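Local coordinates for protein AT-less polyketide synthase (Streptomyces platensis subsp. rosaceus, PDB 4TKT) that probably catalyses decarboxylative condensation of polyketide intermediates, as one ketosynthase domain of the AT-less type I synthase that assembles isomigrastatin, at residues D74-F80 and F607-W613; L79-I83 and L99-H103; V460-L464 and A497-Q501; A538-P542 and A576-S581. All coordinates share one frame; numbering follows the deposited sequence.

Interaction 1: residues D74-F80 and F607-W613; sequences DEFDPLF and FARERYW
A short two-stranded antiparallel pairing, 75-76 with 610-611, brings the C-terminal tail of the chain back onto the ketosynthase domain, and Glu75 and Arg611 form its non-hydrogen-bonded pair. Two backbone bonds flank this pair: Tyr612 N to Asp74 O (2.8 Å) and Phe76 N to Glu610 O (3.0 Å). Opposite charges face each other at the solvent side. The Asp74 carboxylate lies over a face of the Arg611 guanidinium, its OD2 3.3 Å from NE, with the two planes 88° apart; no N-H points at the oxygen, so this salt bridge rests on charge alone. Glu75 and Arg609 run alongside each other and make a second bridge of the same kind, OE2 to NH2 3.1 Å. Pro78, a compact, rigid partner, packs against the Tyr612 ring, Pro78 CD 3.6 Å from Tyr612 CE2, while Phe76 O lies at the ring's edge. Further on, Phe607 and Phe80 form a T-shaped pair, centroids 5.2 Å apart; Phe607 offers the edge, and Tyr605 meets both rings. The Asp77 side chain, its chi1 of -167° turning CG away from its own N, swings out to the tail and takes the backbone N-H of Ala608 on OD2 at 3.0 Å. Its other oxygen, OD1, receives a bond from a water that also donates to Glu610 OE2, 2.7 Å away, and so mediates between two acidic groups.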
loop_
_atom_site.group_PDB
_atom_site.type_symbol
_atom_site.label_atom_id
_atom_site.label_comp_id
_atom_site.label_asym_id
_atom_site.label_seq_id
_atom_site.Cartn_x
_atom_site.Cartn_y
_atom_site.Cartn_z
ATOM N N ASP A 74 13.528 -1.018 11.519
ATOM C CA ASP A 74 14.815 -0.337 11.506
ATOM C C ASP A 74 15.664 -0.769 10.314
ATOM O O ASP A 74 16.756 -0.242 10.098
ATOM C CB ASP A 74 15.570 -0.594 12.809
ATOM C CG ASP A 74 15.781 -2.072 13.083
ATOM O OD1 ASP A 74 15.046 -2.906 12.515
ATOM O OD2 ASP A 74 16.682 -2.397 13.884
ATOM N N GLU A 75 15.160 -1.730 9.545
ATOM C CA GLU A 75 15.865 -2.214 8.364
ATOM C C GLU A 75 15.674 -1.246 7.200
ATOM O O GLU A 75 14.569 -0.761 6.965
ATOM C CB GLU A 75 15.383 -3.614 7.982
ATOM C CG GLU A 75 15.615 -4.660 9.062
ATOM C CD GLU A 75 15.011 -6.006 8.715
ATOM O OE1 GLU A 75 14.315 -6.098 7.680
ATOM O OE2 GLU A 75 15.231 -6.972 9.477
ATOM N N PHE A 76 16.754 -0.972 6.476
ATOM C CA PHE A 76 16.729 0.033 5.419
ATOM C C PHE A 76 17.901 -0.143 4.458
ATOM O O PHE A 76 18.944 -0.677 4.831
ATOM C CB PHE A 76 16.749 1.436 6.036
ATOM C CG PHE A 76 16.520 2.545 5.049
ATOM C CD1 PHE A 76 15.478 2.481 4.139
ATOM C CD2 PHE A 76 17.337 3.666 5.048
ATOM C CE1 PHE A 76 15.263 3.506 3.237
ATOM C CE2 PHE A 76 17.123 4.697 4.150
ATOM C CZ PHE A 76 16.086 4.616 3.245
ATOM N N ASP A 77 17.724 0.308 3.221
ATOM C CA ASP A 77 18.763 0.218 2.199
ATOM C C ASP A 77 19.154 1.612 1.719
ATOM O O ASP A 77 18.790 2.012 0.617
ATOM C CB ASP A 77 18.271 -0.631 1.025
ATOM C CG ASP A 77 19.384 -1.025 0.067
ATOM O OD1 ASP A 77 20.481 -0.424 0.115
ATOM O OD2 ASP A 77 19.148 -1.940 -0.749
ATOM N N PRO A 78 19.905 2.356 2.545
ATOM C CA PRO A 78 20.220 3.762 2.259
ATOM C C PRO A 78 21.002 3.980 0.957
ATOM O O PRO A 78 20.728 4.944 0.242
ATOM C CB PRO A 78 21.058 4.184 3.470
ATOM C CG PRO A 78 21.614 2.913 4.015
ATOM C CD PRO A 78 20.550 1.889 3.784
ATOM N N LEU A 79 21.954 3.102 0.655
ATOM C CA LEU A 79 22.760 3.243 -0.557
ATOM C C LEU A 79 21.892 3.172 -1.807
ATOM O O LEU A 79 22.166 3.836 -2.808
ATOM C CB LEU A 79 23.846 2.169 -0.610
ATOM C CG LEU A 79 25.247 2.595 -0.171
ATOM C CD1 LEU A 79 25.192 3.498 1.045
ATOM C CD2 LEU A 79 26.093 1.371 0.121
ATOM N N PHE A 80 20.841 2.363 -1.739
ATOM C CA PHE A 80 19.897 2.243 -2.837
ATOM C C PHE A 80 19.246 3.590 -3.140
ATOM O O PHE A 80 19.003 3.923 -4.300
ATOM C CB PHE A 80 18.834 1.194 -2.506
ATOM C CG PHE A 80 17.843 0.962 -3.606
ATOM C CD1 PHE A 80 18.077 -0.000 -4.572
ATOM C CD2 PHE A 80 16.672 1.697 -3.672
ATOM C CE1 PHE A 80 17.165 -0.221 -5.584
ATOM C CE2 PHE A 80 15.757 1.484 -4.684
ATOM C CZ PHE A 80 16.004 0.523 -5.641
ATOM N N PHE A 607 15.348 -5.305 -1.096
ATOM C CA PHE A 607 16.134 -4.312 -0.374
ATOM C C PHE A 607 17.070 -4.956 0.639
ATOM O O PHE A 607 16.731 -5.963 1.263
ATOM C CB PHE A 607 15.217 -3.307 0.336
ATOM C CG PHE A 607 14.382 -2.482 -0.599
ATOM C CD1 PHE A 607 14.969 -1.525 -1.410
ATOM C CD2 PHE A 607 13.010 -2.657 -0.663
ATOM C CE1 PHE A 607 14.205 -0.767 -2.271
ATOM C CE2 PHE A 607 12.240 -1.901 -1.522
ATOM C CZ PHE A 607 12.837 -0.955 -2.327
ATOM N N ALA A 608 18.257 -4.376 0.780
ATOM C CA ALA A 608 19.181 -4.766 1.836
ATOM C C ALA A 608 18.530 -4.510 3.194
ATOM O O ALA A 608 17.890 -3.476 3.398
ATOM C CB ALA A 608 20.490 -4.004 1.708
ATOM N N ARG A 609 18.689 -5.453 4.117
ATOM C CA ARG A 609 17.972 -5.406 5.389
ATOM C C ARG A 609 18.887 -5.096 6.568
ATOM O O ARG A 609 18.770 -5.704 7.631
ATOM C CB ARG A 609 17.246 -6.732 5.630
ATOM C CG ARG A 609 16.205 -7.074 4.572
ATOM C CD ARG A 609 15.768 -8.534 4.652
ATOM N NE ARG A 609 15.153 -8.868 5.935
ATOM C CZ ARG A 609 15.777 -9.503 6.924
ATOM N NH1 ARG A 609 17.040 -9.880 6.782
ATOM N NH2 ARG A 609 15.135 -9.763 8.056
ATOM N N GLU A 610 19.791 -4.142 6.376
ATOM C CA GLU A 610 20.692 -3.718 7.442
ATOM C C GLU A 610 19.978 -2.763 8.398
ATOM O O GLU A 610 19.141 -1.967 7.979
ATOM C CB GLU A 610 21.942 -3.071 6.847
ATOM C CG GLU A 610 21.656 -2.207 5.628
ATOM C CD GLU A 610 22.818 -2.156 4.653
ATOM O OE1 GLU A 610 23.615 -3.118 4.627
ATOM O OE2 GLU A 610 22.930 -1.155 3.911
ATOM N N ARG A 611 20.315 -2.852 9.680
ATOM C CA ARG A 611 19.589 -2.139 10.726
ATOM C C ARG A 611 20.160 -0.752 11.021
ATOM O O ARG A 611 21.368 -0.588 11.179
ATOM C CB ARG A 611 19.581 -2.979 12.008
ATOM C CG ARG A 611 18.903 -4.339 11.854
ATOM C CD ARG A 611 19.289 -5.300 12.974
ATOM N NE ARG A 611 18.913 -4.808 14.297
ATOM C CZ ARG A 611 17.807 -5.166 14.944
ATOM N NH1 ARG A 611 16.959 -6.022 14.389
ATOM N NH2 ARG A 611 17.547 -4.667 16.146
ATOM N N TYR A 612 19.278 0.241 11.101
ATOM C CA TYR A 612 19.672 1.602 11.447
ATOM C C TYR A 612 18.779 2.174 12.542
ATOM O O TYR A 612 17.554 2.100 12.460
ATOM C CB TYR A 612 19.633 2.504 10.214
ATOM C CG TYR A 612 20.584 2.068 9.131
ATOM C CD1 TYR A 612 21.906 2.496 9.128
ATOM C CD2 TYR A 612 20.168 1.213 8.120
ATOM C CE1 TYR A 612 22.785 2.091 8.142
ATOM C CE2 TYR A 612 21.037 0.804 7.133
ATOM C CZ TYR A 612 22.344 1.243 7.147
ATOM O OH TYR A 612 23.211 0.835 6.163
ATOM N N TRP A 613 19.400 2.747 13.566
ATOM C CA TRP A 613 18.663 3.320 14.683
ATOM C C TRP A 613 19.423 4.526 15.234
ATOM O O TRP A 613 20.613 4.685 14.975
ATOM C CB TRP A 613 18.439 2.263 15.767
ATOM C CG TRP A 613 17.195 2.469 16.582
ATOM C CD1 TRP A 613 17.125 2.725 17.919
ATOM C CD2 TRP A 613 15.841 2.434 16.110
ATOM N NE1 TRP A 613 15.814 2.849 18.311
ATOM C CE2 TRP A 613 15.006 2.675 17.218
ATOM C CE3 TRP A 613 15.255 2.224 14.858
ATOM C CZ2 TRP A 613 13.618 2.712 17.113
ATOM C CZ3 TRP A 613 13.877 2.260 14.756
ATOM C CH2 TRP A 613 13.075 2.502 15.876
HETATM O O HOH W 1 18.433 -7.795 9.955
HETATM O O HOH W 2 22.392 0.398 1.719
#

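Interaction 2: residues L79-I83 and L99-H103; sequences LFFGI and LQCAH
Phe81 and Leu99 bury the most surface here, joining the turn after strand 75-76 to the helix 93-109 of the ketosynthase domain. The Phe81 ring is enclosed from both sides: CD2 of its neighbour Phe80 sits over the centre of one face, and CB of Leu99 lies over the opposite face, 4.2 Å from the ring centroid in a CH-pi contact. The two side chains overlap lengthwise, running in opposite senses, which brings Leu99 CD2 to within 4.0 Å of Phe81 CD1. The other branch of Leu99, CD1, meets the end of Ile83 tip to tip, 3.8 Å from its CD1, and the forked leucine thereby serves two apolar partners at once. On the next helical position Gln100 contributes its aliphatic portion, with CG 3.7 Å from Phe81 CE2.

One turn after Leu99 stands His103. The Phe80 ring points its rim at the face of this imidazole, Phe80 CZ lying 3.6 Å from His103 NE2, in an edge-to-face pair with centroids 5.0 Å apart and planes at 74°. A chi1 of -177° turns the His103 ring away from its own amide nitrogen to meet that edge. Beyond the two segments, Phe172 of helix 163-173 makes an edge-to-face pair with Phe81 and also touches Leu99 and Phe80.

Across the contact the interactions are apolar and aromatic, so it depends on complementary shape and on exclusion of water; the rings add weak electrostatic preference, as C-H edges with partial positive charge face pi clouds.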
loop_
_atom_site.group_PDB
_atom_site.type_symbol
_atom_site.label_atom_id
_atom_site.label_comp_id
_atom_site.label_asym_id
_atom_site.label_seq_id
_atom_site.Cartn_x
_atom_site.Cartn_y
_atom_site.Cartn_z
ATOM N N LEU A 79 21.954 3.102 0.655
ATOM C CA LEU A 79 22.760 3.243 -0.557
ATOM C C LEU A 79 21.892 3.172 -1.807
ATOM O O LEU A 79 22.166 3.836 -2.808
ATOM C CB LEU A 79 23.846 2.169 -0.610
ATOM C CG LEU A 79 25.247 2.595 -0.171
ATOM C CD1 LEU A 79 25.192 3.498 1.045
ATOM C CD2 LEU A 79 26.093 1.371 0.121
ATOM N N PHE A 80 20.841 2.363 -1.739
ATOM C CA PHE A 80 19.897 2.243 -2.837
ATOM C C PHE A 80 19.246 3.590 -3.140
ATOM O O PHE A 80 19.003 3.923 -4.300
ATOM C CB PHE A 80 18.834 1.194 -2.506
ATOM C CG PHE A 80 17.843 0.962 -3.606
ATOM C CD1 PHE A 80 18.077 -0.000 -4.572
ATOM C CD2 PHE A 80 16.672 1.697 -3.672
ATOM C CE1 PHE A 80 17.165 -0.221 -5.584
ATOM C CE2 PHE A 80 15.757 1.484 -4.684
ATOM C CZ PHE A 80 16.004 0.523 -5.641
ATOM N N PHE A 81 18.978 4.366 -2.092
ATOM C CA PHE A 81 18.275 5.638 -2.238
ATOM C C PHE A 81 19.210 6.844 -2.223
ATOM O O PHE A 81 18.756 7.984 -2.140
ATOM C CB PHE A 81 17.225 5.792 -1.134
ATOM C CG PHE A 81 16.146 4.754 -1.181
ATOM C CD1 PHE A 81 15.091 4.875 -2.068
ATOM C CD2 PHE A 81 16.188 3.654 -0.341
ATOM C CE1 PHE A 81 14.097 3.919 -2.117
ATOM C CE2 PHE A 81 15.197 2.691 -0.387
ATOM C CZ PHE A 81 14.149 2.824 -1.275
ATOM N N GLY A 82 20.510 6.592 -2.304
ATOM C CA GLY A 82 21.486 7.665 -2.322
ATOM C C GLY A 82 21.518 8.433 -1.016
ATOM O O GLY A 82 21.826 9.624 -0.986
ATOM N N ILE A 83 21.189 7.745 0.070
ATOM C CA ILE A 83 21.235 8.339 1.399
ATOM C C ILE A 83 22.422 7.779 2.168
ATOM O O ILE A 83 22.664 6.575 2.146
ATOM C CB ILE A 83 19.934 8.071 2.176
ATOM C CG1 ILE A 83 18.751 8.741 1.476
ATOM C CG2 ILE A 83 20.053 8.556 3.611
ATOM C CD1 ILE A 83 17.401 8.373 2.064
ATOM N N LEU A 99 9.691 5.328 1.574
ATOM C CA LEU A 99 10.585 5.313 0.422
ATOM C C LEU A 99 10.548 3.953 -0.264
ATOM O O LEU A 99 10.369 3.865 -1.477
ATOM C CB LEU A 99 12.018 5.651 0.838
ATOM C CG LEU A 99 12.457 7.108 0.693
ATOM C CD1 LEU A 99 13.855 7.304 1.254
ATOM C CD2 LEU A 99 12.399 7.535 -0.766
ATOM N N GLN A 100 10.708 2.895 0.526
ATOM C CA GLN A 100 10.712 1.535 -0.001
ATOM C C GLN A 100 9.340 1.153 -0.549
ATOM O O GLN A 100 9.232 0.462 -1.560
ATOM C CB GLN A 100 11.159 0.550 1.082
ATOM C CG GLN A 100 12.614 0.742 1.499
ATOM C CD GLN A 100 13.091 -0.288 2.505
ATOM O OE1 GLN A 100 12.289 -0.942 3.172
ATOM N NE2 GLN A 100 14.407 -0.438 2.618
ATOM N N CYS A 101 8.296 1.621 0.125
ATOM C CA CYS A 101 6.929 1.428 -0.332
ATOM C C CYS A 101 6.687 2.102 -1.682
ATOM O O CYS A 101 6.044 1.536 -2.564
ATOM C CB CYS A 101 5.949 1.970 0.703
ATOM S SG CYS A 101 4.218 1.816 0.245
ATOM N N ALA A 102 7.203 3.319 -1.831
ATOM C CA ALA A 102 7.059 4.072 -3.071
ATOM C C ALA A 102 7.675 3.331 -4.252
ATOM O O ALA A 102 7.069 3.233 -5.319
ATOM C CB ALA A 102 7.690 5.444 -2.930
ATOM N N HIS A 103 8.880 2.811 -4.057
ATOM C CA HIS A 103 9.569 2.096 -5.121
ATOM C C HIS A 103 8.823 0.826 -5.504
ATOM O O HIS A 103 8.613 0.557 -6.687
ATOM C CB HIS A 103 11.000 1.752 -4.715
ATOM C CG HIS A 103 11.782 1.078 -5.797
ATOM N ND1 HIS A 103 12.230 1.746 -6.916
ATOM C CD2 HIS A 103 12.177 -0.209 -5.943
ATOM C CE1 HIS A 103 12.877 0.902 -7.700
ATOM N NE2 HIS A 103 12.859 -0.290 -7.133
#

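Interaction 3: residues V460-L464 and A497-Q501; sequences VVVVL and AYTLQ
Val462 and Leu500 lead the apolar contacts between strand 460-464 and helix 497-501: the CG1 branch of Val462 touches Leu500 CD1 at 3.7 Å, while the other leucine methyl, CD2, approaches Leu464 CD1 at 4.1 Å. At the opposite end Ala497, whose lone methyl suits a place where helix and strand run close, sets CB 3.8 Å from Val460 CB. The axes pass 7.1 Å apart at 38°, and the helix lies beside the outer edge of the sheet, where the backbone groups of Val461 and Val463 turn away from strand 509-515. This strand is an edge of the three-stranded antiparallel sheet 460-466, 509-515 and 538-541, in the region of the RhiE-like KS-MAT linker family.

The polar contacts serve backbone groups. Gln501, its chain extended beyond CG, reaches along the helix flank to give NE2 to Val461 O, 2.9 Å away; the bond lies in both the carbonyl and amide planes. Its OE1 bonds to His591, which fixes which end of the amide faces the strand. Water does the rest: one molecule accepts from Val463 N and donates to Val461 O and to Ala497 O (2.7 Å), and another donates to Val463 O (2.9 Å) and to Leu500 O.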
loop_
_atom_site.group_PDB
_atom_site.type_symbol
_atom_site.label_atom_id
_atom_site.label_comp_id
_atom_site.label_asym_id
_atom_site.label_seq_id
_atom_site.Cartn_x
_atom_site.Cartn_y
_atom_site.Cartn_z
ATOM N N VAL A 460 11.781 -14.761 -26.084
ATOM C CA VAL A 460 11.828 -13.448 -25.460
ATOM C C VAL A 460 13.139 -13.286 -24.701
ATOM O O VAL A 460 13.861 -14.259 -24.472
ATOM C CB VAL A 460 10.645 -13.230 -24.495
ATOM C CG1 VAL A 460 9.330 -13.497 -25.204
ATOM C CG2 VAL A 460 10.785 -14.121 -23.268
ATOM N N VAL A 461 13.450 -12.056 -24.312
ATOM C CA VAL A 461 14.652 -11.801 -23.533
ATOM C C VAL A 461 14.283 -11.271 -22.144
ATOM O O VAL A 461 13.756 -10.168 -21.998
ATOM C CB VAL A 461 15.599 -10.818 -24.264
ATOM C CG1 VAL A 461 14.814 -9.697 -24.923
ATOM C CG2 VAL A 461 16.661 -10.276 -23.314
ATOM N N VAL A 462 14.546 -12.088 -21.128
ATOM C CA VAL A 462 14.240 -11.741 -19.747
ATOM C C VAL A 462 15.425 -11.027 -19.113
ATOM O O VAL A 462 16.549 -11.522 -19.144
ATOM C CB VAL A 462 13.879 -12.992 -18.915
ATOM C CG1 VAL A 462 13.711 -12.633 -17.446
ATOM C CG2 VAL A 462 12.615 -13.642 -19.454
ATOM N N VAL A 463 15.164 -9.862 -18.531
ATOM C CA VAL A 463 16.225 -9.002 -18.022
ATOM C C VAL A 463 16.062 -8.739 -16.521
ATOM O O VAL A 463 14.944 -8.650 -16.013
ATOM C CB VAL A 463 16.257 -7.674 -18.818
ATOM C CG1 VAL A 463 16.309 -6.459 -17.902
ATOM C CG2 VAL A 463 17.407 -7.678 -19.807
ATOM N N LEU A 464 17.186 -8.632 -15.817
ATOM C CA LEU A 464 17.179 -8.466 -14.367
ATOM C C LEU A 464 18.399 -7.673 -13.905
ATOM O O LEU A 464 19.519 -7.954 -14.326
ATOM C CB LEU A 464 17.154 -9.835 -13.686
ATOM C CG LEU A 464 16.262 -10.035 -12.464
ATOM C CD1 LEU A 464 14.823 -9.676 -12.791
ATOM C CD2 LEU A 464 16.360 -11.475 -11.988
ATOM N N ALA A 497 8.714 -10.634 -19.856
ATOM C CA ALA A 497 9.875 -9.985 -20.453
ATOM C C ALA A 497 9.649 -8.487 -20.622
ATOM O O ALA A 497 10.520 -7.683 -20.300
ATOM C CB ALA A 497 10.209 -10.625 -21.794
ATOM N N TYR A 498 8.473 -8.122 -21.121
ATOM C CA TYR A 498 8.139 -6.720 -21.343
ATOM C C TYR A 498 8.141 -5.932 -20.035
ATOM O O TYR A 498 8.688 -4.828 -19.964
ATOM C CB TYR A 498 6.776 -6.601 -22.028
ATOM C CG TYR A 498 6.336 -5.177 -22.277
ATOM C CD1 TYR A 498 6.899 -4.425 -23.301
ATOM C CD2 TYR A 498 5.353 -4.585 -21.494
ATOM C CE1 TYR A 498 6.500 -3.123 -23.535
ATOM C CE2 TYR A 498 4.946 -3.283 -21.720
ATOM C CZ TYR A 498 5.524 -2.556 -22.742
ATOM O OH TYR A 498 5.127 -1.259 -22.975
ATOM N N THR A 499 7.532 -6.510 -19.005
ATOM C CA THR A 499 7.457 -5.873 -17.696
ATOM C C THR A 499 8.849 -5.618 -17.116
ATOM O O THR A 499 9.121 -4.542 -16.587
ATOM C CB THR A 499 6.637 -6.727 -16.701
ATOM O OG1 THR A 499 5.305 -6.907 -17.200
ATOM C CG2 THR A 499 6.566 -6.052 -15.343
ATOM N N LEU A 500 9.731 -6.603 -17.235
ATOM C CA LEU A 500 11.072 -6.496 -16.666
ATOM C C LEU A 500 11.985 -5.579 -17.474
ATOM O O LEU A 500 13.011 -5.112 -16.976
ATOM C CB LEU A 500 11.702 -7.881 -16.544
ATOM C CG LEU A 500 11.029 -8.780 -15.512
ATOM C CD1 LEU A 500 11.573 -10.194 -15.590
ATOM C CD2 LEU A 500 11.223 -8.202 -14.123
ATOM N N GLN A 501 11.610 -5.320 -18.721
ATOM C CA GLN A 501 12.403 -4.455 -19.583
ATOM C C GLN A 501 12.095 -2.982 -19.340
ATOM O O GLN A 501 12.977 -2.207 -18.971
ATOM C CB GLN A 501 12.163 -4.801 -21.055
ATOM C CG GLN A 501 12.878 -6.055 -21.523
ATOM C CD GLN A 501 12.447 -6.482 -22.909
ATOM O OE1 GLN A 501 11.893 -5.688 -23.669
ATOM N NE2 GLN A 501 12.691 -7.745 -23.242
HETATM O O HOH W 3 12.899 -8.701 -19.607
HETATM O O HOH W 4 14.531 -5.903 -15.159
#

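Interaction 4: residues A538-P542 and A576-S581; sequences AYFNP and AEAWTS
The Tyr539 ring carries the side chain of Glu577 on one face: CB sits almost over the centre, 3.8 Å from the centroid and 6° off the ring normal, a CH-pi contact. Beyond it the glutamate chain runs outward across the same face until Glu577 CD is 3.5 Å from Tyr539 CE1. The carboxylate plane is tilted 20° from that of the ring. Near CE2 the ring also meets the methyl of Ala576, 4.2 Å away. Tyrosine suits this partly exposed place, offering a broad apolar face to a methylene chain.

The strand 538-541 is an outer strand of the three-stranded antiparallel sheet of the linker region, hydrogen-bonded to strand 509-515, and helix 573-580 packs on one face of that sheet, where Ala576 and Thr580 also touch Ala512. Strand and helix run nearly parallel, their axes 9° apart in direction and 8.0 Å at closest approach.

Thr580 faces the strand in the gap between Tyr539 and Asn541. Its methyl CG2 is 3.6 Å from Asn541 CB, while OG1, turned back along the helix, bonds to Ala576 O, an oxygen that Thr580 N reaches from the opposite face of its plane. Asparagine suits position 541 on the strand because its amide can donate to a carbonyl of the facing segment: Asn541 ND2 meets Thr580 O at 2.8 Å in the carbonyl plane, and OD1 accepts from the backbone N of Gly543.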
loop_
_atom_site.group_PDB
_atom_site.type_symbol
_atom_site.label_atom_id
_atom_site.label_comp_id
_atom_site.label_asym_id
_atom_site.label_seq_id
_atom_site.Cartn_x
_atom_site.Cartn_y
_atom_site.Cartn_z
ATOM N N ALA A 538 22.456 -16.907 -22.045
ATOM C CA ALA A 538 22.328 -16.220 -20.764
ATOM C C ALA A 538 23.618 -15.477 -20.445
ATOM O O ALA A 538 24.710 -15.969 -20.726
ATOM C CB ALA A 538 21.987 -17.203 -19.656
ATOM N N TYR A 539 23.492 -14.288 -19.866
ATOM C CA TYR A 539 24.653 -13.438 -19.624
ATOM C C TYR A 539 24.578 -12.766 -18.257
ATOM O O TYR A 539 23.518 -12.302 -17.837
ATOM C CB TYR A 539 24.775 -12.386 -20.729
ATOM C CG TYR A 539 24.615 -12.959 -22.122
ATOM C CD1 TYR A 539 25.682 -13.558 -22.776
ATOM C CD2 TYR A 539 23.390 -12.912 -22.776
ATOM C CE1 TYR A 539 25.536 -14.089 -24.046
ATOM C CE2 TYR A 539 23.235 -13.437 -24.044
ATOM C CZ TYR A 539 24.310 -14.026 -24.674
ATOM O OH TYR A 539 24.155 -14.550 -25.936
ATOM N N PHE A 540 25.714 -12.721 -17.570
ATOM C CA PHE A 540 25.779 -12.203 -16.210
ATOM C C PHE A 540 26.915 -11.196 -16.060
ATOM O O PHE A 540 27.986 -11.362 -16.643
ATOM C CB PHE A 540 25.955 -13.355 -15.215
ATOM C CG PHE A 540 25.962 -12.926 -13.777
ATOM C CD1 PHE A 540 24.789 -12.903 -13.044
ATOM C CD2 PHE A 540 27.144 -12.558 -13.151
ATOM C CE1 PHE A 540 24.792 -12.515 -11.721
ATOM C CE2 PHE A 540 27.152 -12.164 -11.828
ATOM C CZ PHE A 540 25.975 -12.144 -11.112
ATOM N N ASN A 541 26.679 -10.154 -15.272
ATOM C CA ASN A 541 27.698 -9.150 -15.005
ATOM C C ASN A 541 27.500 -8.500 -13.641
ATOM O O ASN A 541 26.454 -7.909 -13.380
ATOM C CB ASN A 541 27.693 -8.082 -16.099
ATOM C CG ASN A 541 28.571 -6.893 -15.762
ATOM O OD1 ASN A 541 29.616 -7.036 -15.129
ATOM N ND2 ASN A 541 28.145 -5.707 -16.181
ATOM N N PRO A 542 28.508 -8.615 -12.762
ATOM C CA PRO A 542 28.491 -8.002 -11.430
ATOM C C PRO A 542 28.601 -6.478 -11.477
ATOM O O PRO A 542 28.355 -5.817 -10.471
ATOM C CB PRO A 542 29.723 -8.609 -10.746
ATOM C CG PRO A 542 30.059 -9.822 -11.545
ATOM C CD PRO A 542 29.684 -9.481 -12.948
ATOM N N ALA A 576 21.208 -8.481 -25.874
ATOM C CA ALA A 576 21.157 -8.926 -24.487
ATOM C C ALA A 576 22.541 -8.937 -23.851
ATOM O O ALA A 576 22.712 -8.519 -22.706
ATOM C CB ALA A 576 20.526 -10.307 -24.399
ATOM N N GLU A 577 23.528 -9.421 -24.594
ATOM C CA GLU A 577 24.883 -9.497 -24.070
ATOM C C GLU A 577 25.459 -8.097 -23.895
ATOM O O GLU A 577 26.107 -7.804 -22.890
ATOM C CB GLU A 577 25.770 -10.336 -24.988
ATOM C CG GLU A 577 27.127 -10.669 -24.392
ATOM C CD GLU A 577 27.857 -11.751 -25.165
ATOM O OE1 GLU A 577 27.390 -12.121 -26.264
ATOM O OE2 GLU A 577 28.896 -12.236 -24.669
ATOM N N ALA A 578 25.203 -7.234 -24.873
ATOM C CA ALA A 578 25.687 -5.860 -24.832
ATOM C C ALA A 578 25.071 -5.109 -23.662
ATOM O O ALA A 578 25.755 -4.359 -22.967
ATOM C CB ALA A 578 25.379 -5.149 -26.136
ATOM N N TRP A 579 23.775 -5.320 -23.451
ATOM C CA TRP A 579 23.064 -4.680 -22.353
ATOM C C TRP A 579 23.643 -5.113 -21.010
ATOM O O TRP A 579 23.876 -4.288 -20.131
ATOM C CB TRP A 579 21.571 -5.005 -22.415
ATOM C CG TRP A 579 20.802 -4.440 -21.261
ATOM C CD1 TRP A 579 20.235 -3.199 -21.181
ATOM C CD2 TRP A 579 20.521 -5.091 -20.017
ATOM N NE1 TRP A 579 19.617 -3.040 -19.963
ATOM C CE2 TRP A 579 19.779 -4.186 -19.230
ATOM C CE3 TRP A 579 20.825 -6.351 -19.492
ATOM C CZ2 TRP A 579 19.337 -4.502 -17.948
ATOM C CZ3 TRP A 579 20.384 -6.662 -18.218
ATOM C CH2 TRP A 579 19.649 -5.742 -17.461
ATOM N N THR A 580 23.876 -6.413 -20.869
ATOM C CA THR A 580 24.465 -6.967 -19.657
ATOM C C THR A 580 25.832 -6.342 -19.384
ATOM O O THR A 580 26.218 -6.146 -18.234
ATOM C CB THR A 580 24.602 -8.496 -19.761
ATOM O OG1 THR A 580 23.318 -9.065 -20.044
ATOM C CG2 THR A 580 25.135 -9.085 -18.466
ATOM N N SER A 581 26.547 -6.012 -20.454
ATOM C CA SER A 581 27.865 -5.401 -20.336
ATOM C C SER A 581 27.785 -3.940 -19.907
ATOM O O SER A 581 28.803 -3.330 -19.584
ATOM C CB SER A 581 28.624 -5.511 -21.656
ATOM O OG SER A 581 28.854 -6.868 -21.986
#

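In the fold
Interactions 1 and 2 adjoin on the ketosynthase body, their centres about 9 Å apart; they share Leu79 and Phe80, and Pro78 O probably hydrogen-bonds to Ile83 N. Interactions 3 and 4 lie in the linker region, centres about 13 Å apart, on the outer strands of one three-stranded sheet; Trp579 of helix 573-580 packs against Val463 of strand 460-466. The pairs are well separated, interaction 1 lying about 27 Å from interaction 3 and about 28 Å from interaction 4, centre to centre. Interaction 2 closes first along the chain, then 3, then 4, and the last two are nested inside the long loop closed by interaction 1. The tail after the linker thus returns to the ketosynthase, tying both regions together.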